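Local coordinates for YopX protein domain-containing protein (Enterococcus faecalis, PDB 2OX7) that is of unknown function but belongs to the YopX protein family, its beta-rich chain assembling with three others, at residues D85-A91 with D129-G135; K6-T12 with P64-S70. The contacts are given in a common frame with arbitrary orientation. Residues are numbered along the deposited sequence.

Interaction 1: residues D85-A91 with D129-G135; sequences DILVYDA and DGYLVIG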
loop_
_atom_site.group_PDB
_atom_site.type_symbol
_atom_site.label_atom_id
_atom_site.label_comp_id
_atom_site.label_asym_id
_atom_site.label_seq_id
_atom_site.Cartn_x
_atom_site.Cartn_y
_atom_site.Cartn_z
ATOM N N ASP A 85 -15.470 3.414 11.761
ATOM C CA ASP A 85 -15.372 2.358 12.758
ATOM C C ASP A 85 -14.062 2.385 13.504
ATOM O O ASP A 85 -13.033 2.833 12.986
ATOM C CB ASP A 85 -15.563 0.959 12.135
ATOM C CG ASP A 85 -17.052 0.606 11.906
ATOM O OD1 ASP A 85 -17.964 1.222 12.536
ATOM O OD2 ASP A 85 -17.331 -0.334 11.134
ATOM N N ILE A 86 -14.085 1.825 14.710
ATOM C CA ILE A 86 -12.873 1.655 15.537
ATOM C C ILE A 86 -12.637 0.177 15.791
ATOM O O ILE A 86 -13.566 -0.553 16.250
ATOM C CB ILE A 86 -13.029 2.446 16.902
ATOM C CG1 ILE A 86 -13.169 3.953 16.623
ATOM C CG2 ILE A 86 -11.876 2.044 17.876
ATOM C CD1 ILE A 86 -13.781 4.782 17.825
ATOM N N LEU A 87 -11.440 -0.308 15.420
ATOM C CA LEU A 87 -11.135 -1.750 15.538
ATOM C C LEU A 87 -10.113 -1.985 16.628
ATOM O O LEU A 87 -9.234 -1.133 16.853
ATOM C CB LEU A 87 -10.569 -2.290 14.229
ATOM C CG LEU A 87 -11.593 -2.647 13.143
ATOM C CD1 LEU A 87 -12.472 -1.495 12.692
ATOM C CD2 LEU A 87 -10.740 -3.140 11.988
ATOM N N VAL A 88 -10.212 -3.130 17.285
ATOM C CA VAL A 88 -9.189 -3.553 18.232
ATOM C C VAL A 88 -8.703 -4.937 17.895
ATOM O O VAL A 88 -9.480 -5.756 17.398
ATOM C CB VAL A 88 -9.699 -3.562 19.691
ATOM C CG1 VAL A 88 -9.891 -2.141 20.144
ATOM C CG2 VAL A 88 -10.943 -4.436 19.832
ATOM N N TYR A 89 -7.437 -5.200 18.177
ATOM C CA TYR A 89 -6.885 -6.548 18.051
ATOM C C TYR A 89 -7.370 -7.439 19.202
ATOM O O TYR A 89 -7.230 -7.088 20.399
ATOM C CB TYR A 89 -5.352 -6.463 18.053
ATOM C CG TYR A 89 -4.715 -7.784 17.743
ATOM C CD1 TYR A 89 -4.848 -8.360 16.487
ATOM C CD2 TYR A 89 -3.948 -8.445 18.704
ATOM C CE1 TYR A 89 -4.274 -9.583 16.205
ATOM C CE2 TYR A 89 -3.369 -9.661 18.431
ATOM C CZ TYR A 89 -3.503 -10.209 17.165
ATOM O OH TYR A 89 -2.916 -11.438 16.874
ATOM N N ASP A 90 -7.927 -8.591 18.863
ATOM C CA ASP A 90 -8.705 -9.371 19.819
ATOM C C ASP A 90 -7.794 -10.321 20.625
ATOM O O ASP A 90 -8.009 -11.530 20.692
ATOM C CB ASP A 90 -9.870 -10.067 19.107
ATOM C CG ASP A 90 -10.799 -10.804 20.066
ATOM O OD1 ASP A 90 -10.986 -10.295 21.197
ATOM O OD2 ASP A 90 -11.348 -11.875 19.680
ATOM N N ALA A 91 -6.749 -9.743 21.211
ATOM C CA ALA A 91 -5.831 -10.518 22.059
ATOM C C ALA A 91 -6.533 -10.729 23.394
ATOM O O ALA A 91 -7.345 -9.894 23.785
ATOM C CB ALA A 91 -4.520 -9.776 22.228
ATOM N N ASP A 129 -4.946 -13.312 16.069
ATOM C CA ASP A 129 -6.137 -13.079 16.931
ATOM C C ASP A 129 -7.249 -12.277 16.219
ATOM O O ASP A 129 -8.401 -12.278 16.662
ATOM C CB ASP A 129 -5.783 -12.417 18.281
ATOM C CG ASP A 129 -4.882 -13.284 19.139
ATOM O OD1 ASP A 129 -4.981 -14.524 19.067
ATOM O OD2 ASP A 129 -4.081 -12.696 19.882
ATOM N N GLY A 130 -6.909 -11.620 15.113
ATOM C CA GLY A 130 -7.949 -10.940 14.334
ATOM C C GLY A 130 -8.384 -9.638 15.007
ATOM O O GLY A 130 -7.970 -9.347 16.137
ATOM N N TYR A 131 -9.189 -8.852 14.291
ATOM C CA TYR A 131 -9.661 -7.515 14.754
ATOM C C TYR A 131 -11.176 -7.535 14.855
ATOM O O TYR A 131 -11.879 -8.197 14.047
ATOM C CB TYR A 131 -9.256 -6.347 13.791
ATOM C CG TYR A 131 -7.807 -6.036 13.896
ATOM C CD1 TYR A 131 -7.374 -4.980 14.701
ATOM C CD2 TYR A 131 -6.849 -6.860 13.293
ATOM C CE1 TYR A 131 -6.025 -4.709 14.850
ATOM C CE2 TYR A 131 -5.472 -6.586 13.436
ATOM C CZ TYR A 131 -5.078 -5.520 14.227
ATOM O OH TYR A 131 -3.737 -5.238 14.448
ATOM N N LEU A 132 -11.678 -6.725 15.772
ATOM C CA LEU A 132 -13.116 -6.601 15.980
ATOM C C LEU A 132 -13.527 -5.136 15.988
ATOM O O LEU A 132 -12.814 -4.323 16.532
ATOM C CB LEU A 132 -13.466 -7.231 17.318
ATOM C CG LEU A 132 -13.499 -8.770 17.403
ATOM C CD1 LEU A 132 -13.776 -9.203 18.855
ATOM C CD2 LEU A 132 -14.605 -9.303 16.482
ATOM N N VAL A 133 -14.678 -4.830 15.401
ATOM C CA VAL A 133 -15.248 -3.475 15.471
ATOM C C VAL A 133 -15.835 -3.309 16.891
ATOM O O VAL A 133 -16.731 -4.063 17.282
ATOM C CB VAL A 133 -16.399 -3.308 14.523
ATOM C CG1 VAL A 133 -17.023 -1.884 14.679
ATOM C CG2 VAL A 133 -15.914 -3.452 13.061
ATOM N N ILE A 134 -15.391 -2.294 17.610
ATOM C CA ILE A 134 -15.921 -2.092 18.971
ATOM C C ILE A 134 -16.625 -0.740 19.172
ATOM O O ILE A 134 -16.964 -0.368 20.297
ATOM C CB ILE A 134 -14.857 -2.325 19.999
ATOM C CG1 ILE A 134 -13.665 -1.354 19.800
ATOM C CG2 ILE A 134 -14.565 -3.830 20.079
ATOM C CD1 ILE A 134 -12.857 -1.225 21.054
ATOM N N GLY A 135 -16.887 -0.062 18.072
ATOM C CA GLY A 135 -17.591 1.224 18.094
ATOM C C GLY A 135 -17.187 2.082 16.919
ATOM O O GLY A 135 -16.553 1.611 15.942
HETATM O O HOH W 1 -1.218 -12.335 18.701
#
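Strands far apart in sequence can still pair, as 85-89 and 131-135 do in a four-stranded antiparallel sheet, where 85-89 lies inside and the other is the edge strand within this chain. Their axes approach to 4.5 Å with N-to-C directions 139° apart, a marked twist. V88 and L132 form the central hydrogen-bonded pair (V88 N to L132 O 3.0 Å, L132 N to V88 O 2.9 Å), between the non-hydrogen-bonded pairs L87-V133 and Y89-Y131. The ladder, regular from L87 to Y89, slips at I86, where two residues face one as in a beta bulge: I86 O accepts I134 N at 2.9 Å but I86 N reaches G135 O at 2.8 Å. The backbone angles of G135 would jam a side chain against the preceding carbonyl. Beyond Y89, an inverse gamma turn centred on D90 still lets D90 N bond to G130 O at 2.8 Å.

On one sheet face, L87 CD1 meets V133 CG2 at 4.0 Å, and Y89 CB makes an off-centre CH-pi contact with the Y131 ring, 4.2 Å from its centroid. The other face brings V88 CG1 to 3.2 Å from I134 CD1, a tight contact beside L132. M101, on the inner neighbour strand 101-107, packs against I86, V88 and I134. The carboxylate of D90 forms salt bridges with K76 and R99. At the loop end the Y89 hydroxyl accepts a hydrogen bond from the backbone, D129 N to Y89 OH 2.9 Å, while a water 2.7 Å from that OH donates to D129 OD2 at 3.1 Å.

Interaction 2: residues K6-T12 with P64-S70; sequences KFRAWDT and PYVIMQS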
loop_
_atom_site.group_PDB
_atom_site.type_symbol
_atom_site.label_atom_id
_atom_site.label_comp_id
_atom_site.label_asym_id
_atom_site.label_seq_id
_atom_site.Cartn_x
_atom_site.Cartn_y
_atom_site.Cartn_z
ATOM N N LYS A 6 -22.576 0.684 0.026
ATOM C CA LYS A 6 -23.458 0.586 1.138
ATOM C C LYS A 6 -23.067 1.720 2.062
ATOM O O LYS A 6 -21.863 1.926 2.322
ATOM C CB LYS A 6 -23.321 -0.780 1.807
ATOM C CG LYS A 6 -24.204 -0.958 2.994
ATOM C CD LYS A 6 -24.155 -2.411 3.444
ATOM C CE LYS A 6 -25.396 -2.755 4.231
ATOM N NZ LYS A 6 -26.502 -3.096 3.263
ATOM N N PHE A 7 -24.066 2.472 2.536
ATOM C CA PHE A 7 -23.798 3.665 3.317
ATOM C C PHE A 7 -24.573 3.694 4.613
ATOM O O PHE A 7 -25.705 3.195 4.678
ATOM C CB PHE A 7 -24.148 4.959 2.524
ATOM C CG PHE A 7 -23.404 5.072 1.230
ATOM C CD1 PHE A 7 -22.100 5.570 1.197
ATOM C CD2 PHE A 7 -23.997 4.650 0.052
ATOM C CE1 PHE A 7 -21.400 5.642 -0.023
ATOM C CE2 PHE A 7 -23.315 4.704 -1.147
ATOM C CZ PHE A 7 -22.011 5.205 -1.184
ATOM N N ARG A 8 -23.965 4.310 5.620
ATOM C CA ARG A 8 -24.656 4.659 6.881
ATOM C C ARG A 8 -24.454 6.154 7.119
ATOM O O ARG A 8 -23.548 6.777 6.542
ATOM C CB ARG A 8 -24.141 3.846 8.075
ATOM C CG ARG A 8 -22.713 4.174 8.453
ATOM C CD ARG A 8 -22.182 3.273 9.542
ATOM N NE ARG A 8 -20.840 3.728 9.960
ATOM C CZ ARG A 8 -20.088 3.084 10.852
ATOM N NH1 ARG A 8 -20.535 1.952 11.371
ATOM N NH2 ARG A 8 -18.883 3.557 11.177
ATOM N N ALA A 9 -25.313 6.744 7.954
ATOM C CA ALA A 9 -25.253 8.180 8.208
ATOM C C ALA A 9 -25.455 8.483 9.677
ATOM O O ALA A 9 -26.305 7.879 10.333
ATOM C CB ALA A 9 -26.296 8.920 7.408
ATOM N N TRP A 10 -24.630 9.375 10.191
ATOM C CA TRP A 10 -24.752 9.823 11.570
ATOM C C TRP A 10 -25.511 11.120 11.470
ATOM O O TRP A 10 -25.088 12.028 10.760
ATOM C CB TRP A 10 -23.383 10.078 12.167
ATOM C CG TRP A 10 -23.394 10.672 13.555
ATOM C CD1 TRP A 10 -22.921 11.907 13.917
ATOM C CD2 TRP A 10 -23.858 10.049 14.753
ATOM N NE1 TRP A 10 -23.070 12.087 15.270
ATOM C CE2 TRP A 10 -23.643 10.967 15.809
ATOM C CE3 TRP A 10 -24.420 8.797 15.044
ATOM C CZ2 TRP A 10 -23.974 10.676 17.138
ATOM C CZ3 TRP A 10 -24.777 8.513 16.349
ATOM C CH2 TRP A 10 -24.543 9.457 17.393
ATOM N N ASP A 11 -26.657 11.165 12.148
ATOM C CA ASP A 11 -27.483 12.377 12.222
ATOM C C ASP A 11 -26.980 13.149 13.425
ATOM O O ASP A 11 -27.143 12.695 14.542
ATOM C CB ASP A 11 -28.932 11.961 12.436
ATOM C CG ASP A 11 -29.902 13.145 12.507
ATOM O OD1 ASP A 11 -29.479 14.299 12.767
ATOM O OD2 ASP A 11 -31.104 12.878 12.272
ATOM N N THR A 12 -26.343 14.286 13.182
ATOM C CA THR A 12 -25.661 15.028 14.240
ATOM C C THR A 12 -26.576 16.047 14.895
ATOM O O THR A 12 -26.102 16.958 15.578
ATOM C CB THR A 12 -24.472 15.830 13.699
ATOM O OG1 THR A 12 -24.959 17.023 13.073
ATOM C CG2 THR A 12 -23.689 15.027 12.695
ATOM N N PRO A 64 -27.363 18.047 8.586
ATOM C CA PRO A 64 -26.708 17.459 9.762
ATOM C C PRO A 64 -26.431 15.955 9.640
ATOM O O PRO A 64 -26.575 15.223 10.612
ATOM C CB PRO A 64 -27.746 17.692 10.853
ATOM C CG PRO A 64 -29.041 17.500 10.144
ATOM C CD PRO A 64 -28.833 18.030 8.736
ATOM N N TYR A 65 -26.058 15.500 8.455
ATOM C CA TYR A 65 -25.818 14.072 8.234
ATOM C C TYR A 65 -24.396 13.869 7.744
ATOM O O TYR A 65 -23.924 14.614 6.877
ATOM C CB TYR A 65 -26.805 13.506 7.224
ATOM C CG TYR A 65 -28.251 13.625 7.659
ATOM C CD1 TYR A 65 -28.866 12.625 8.398
ATOM C CD2 TYR A 65 -29.003 14.760 7.332
ATOM C CE1 TYR A 65 -30.193 12.739 8.796
ATOM C CE2 TYR A 65 -30.324 14.884 7.720
ATOM C CZ TYR A 65 -30.916 13.879 8.454
ATOM O OH TYR A 65 -32.245 14.005 8.828
ATOM N N VAL A 66 -23.718 12.876 8.323
ATOM C CA VAL A 66 -22.330 12.567 7.971
ATOM C C VAL A 66 -22.356 11.170 7.363
ATOM O O VAL A 66 -22.738 10.220 8.051
ATOM C CB VAL A 66 -21.429 12.589 9.227
ATOM C CG1 VAL A 66 -20.019 12.093 8.906
ATOM C CG2 VAL A 66 -21.390 14.002 9.849
ATOM N N ILE A 67 -21.969 11.040 6.094
ATOM C CA ILE A 67 -22.039 9.740 5.396
ATOM C C ILE A 67 -20.729 8.956 5.566
ATOM O O ILE A 67 -19.632 9.561 5.593
ATOM C CB ILE A 67 -22.338 9.909 3.893
ATOM C CG1 ILE A 67 -23.664 10.637 3.691
ATOM C CG2 ILE A 67 -22.426 8.550 3.173
ATOM C CD1 ILE A 67 -24.907 9.785 3.987
HETATM N N MSE A 68 -20.870 7.625 5.683
HETATM C CA MSE A 68 -19.726 6.707 5.796
HETATM C C MSE A 68 -20.038 5.522 4.921
HETATM O O MSE A 68 -21.179 5.035 4.919
HETATM C CB MSE A 68 -19.520 6.253 7.244
HETATM C CG MSE A 68 -19.011 7.353 8.169
HETATM SE SE MSE A 68 -19.491 6.929 10.036
HETATM C CE MSE A 68 -21.238 7.877 10.100
ATOM N N GLN A 69 -19.030 5.029 4.187
ATOM C CA GLN A 69 -19.269 3.944 3.261
ATOM C C GLN A 69 -18.687 2.654 3.814
ATOM O O GLN A 69 -17.681 2.674 4.526
ATOM C CB GLN A 69 -18.618 4.263 1.899
ATOM C CG GLN A 69 -18.906 3.193 0.859
ATOM C CD GLN A 69 -18.480 3.600 -0.567
ATOM O OE1 GLN A 69 -18.039 4.731 -0.801
ATOM N NE2 GLN A 69 -18.672 2.685 -1.516
ATOM N N SER A 70 -19.319 1.549 3.473
ATOM C CA SER A 70 -18.717 0.236 3.776
ATOM C C SER A 70 -17.421 0.008 3.005
ATOM O O SER A 70 -17.344 0.261 1.764
ATOM C CB SER A 70 -19.684 -0.875 3.470
ATOM O OG SER A 70 -19.064 -2.160 3.596
HETATM O O HOH W 2 -19.515 0.215 -0.114
#
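A regular antiparallel ladder is recognised by its repeating backbone bonds, and K6-T12 with P64-S70 gives an unbroken example. R8 and M68 bond twice (R8 N to M68 O 3.0 Å, M68 N to R8 O 2.9 Å), as do W10 and V66 (W10 N to V66 O 3.0 Å, V66 N to W10 O 2.9 Å). The ends are closed by S70 N to K6 O at 2.8 Å and T12 N to P64 O at 2.7 Å.

Apolar contacts divide between the two faces. F7 CD1 touches I67 CG2 at 3.6 Å and A9 CB lies 3.8 Å from I67 CD1, on the side that I34 of strand 31-41 helps to cover. On the reverse, the CE methyl of selenomethionine M68 rests 3.7 Å from W10 CB, and its SE lies 3.5 Å from R8 NE, at the guanidinium edge; R8 NH2 bonds to E83 O and forms a salt bridge with D85. The W10 ring itself stacks on H138.

At the K6 end one water accepts from K6 N (3.1 Å) and Q69 NE2 (3.0 Å) and donates to S70 O (2.9 Å), while Q69 hydrogen-bonds to Q69 of the second subunit. Strand 16-19 pairs along the other edge of 7-11, so this contact supplies two adjoining strands of a three-stranded antiparallel sheet with the N-terminal strand at its centre.

Contacts between distant strands can follow one another in series, and here they neither cross nor enclose each other. From the N terminus, strand 7-11 leads into 16-19 and then the three-stranded sheet of 21-25, 31-41 and 46-56; interaction 2 closes this excursion of 51 residues when 64-70 returns. After strand 80-82, 85-91 opens interaction 1, whose 37-residue loop carries strands 101-107 and 110-113 and helix 122-126 before 129-135 shuts it. Though the centres of interactions 1 and 2 lie about 21 Å apart, the two sheets are joined by a salt bridge, R8 NH2 to D85 OD1 at 2.9 Å. The tail after 129-135 returns over interaction 2, where H138 also touches V66 and M68.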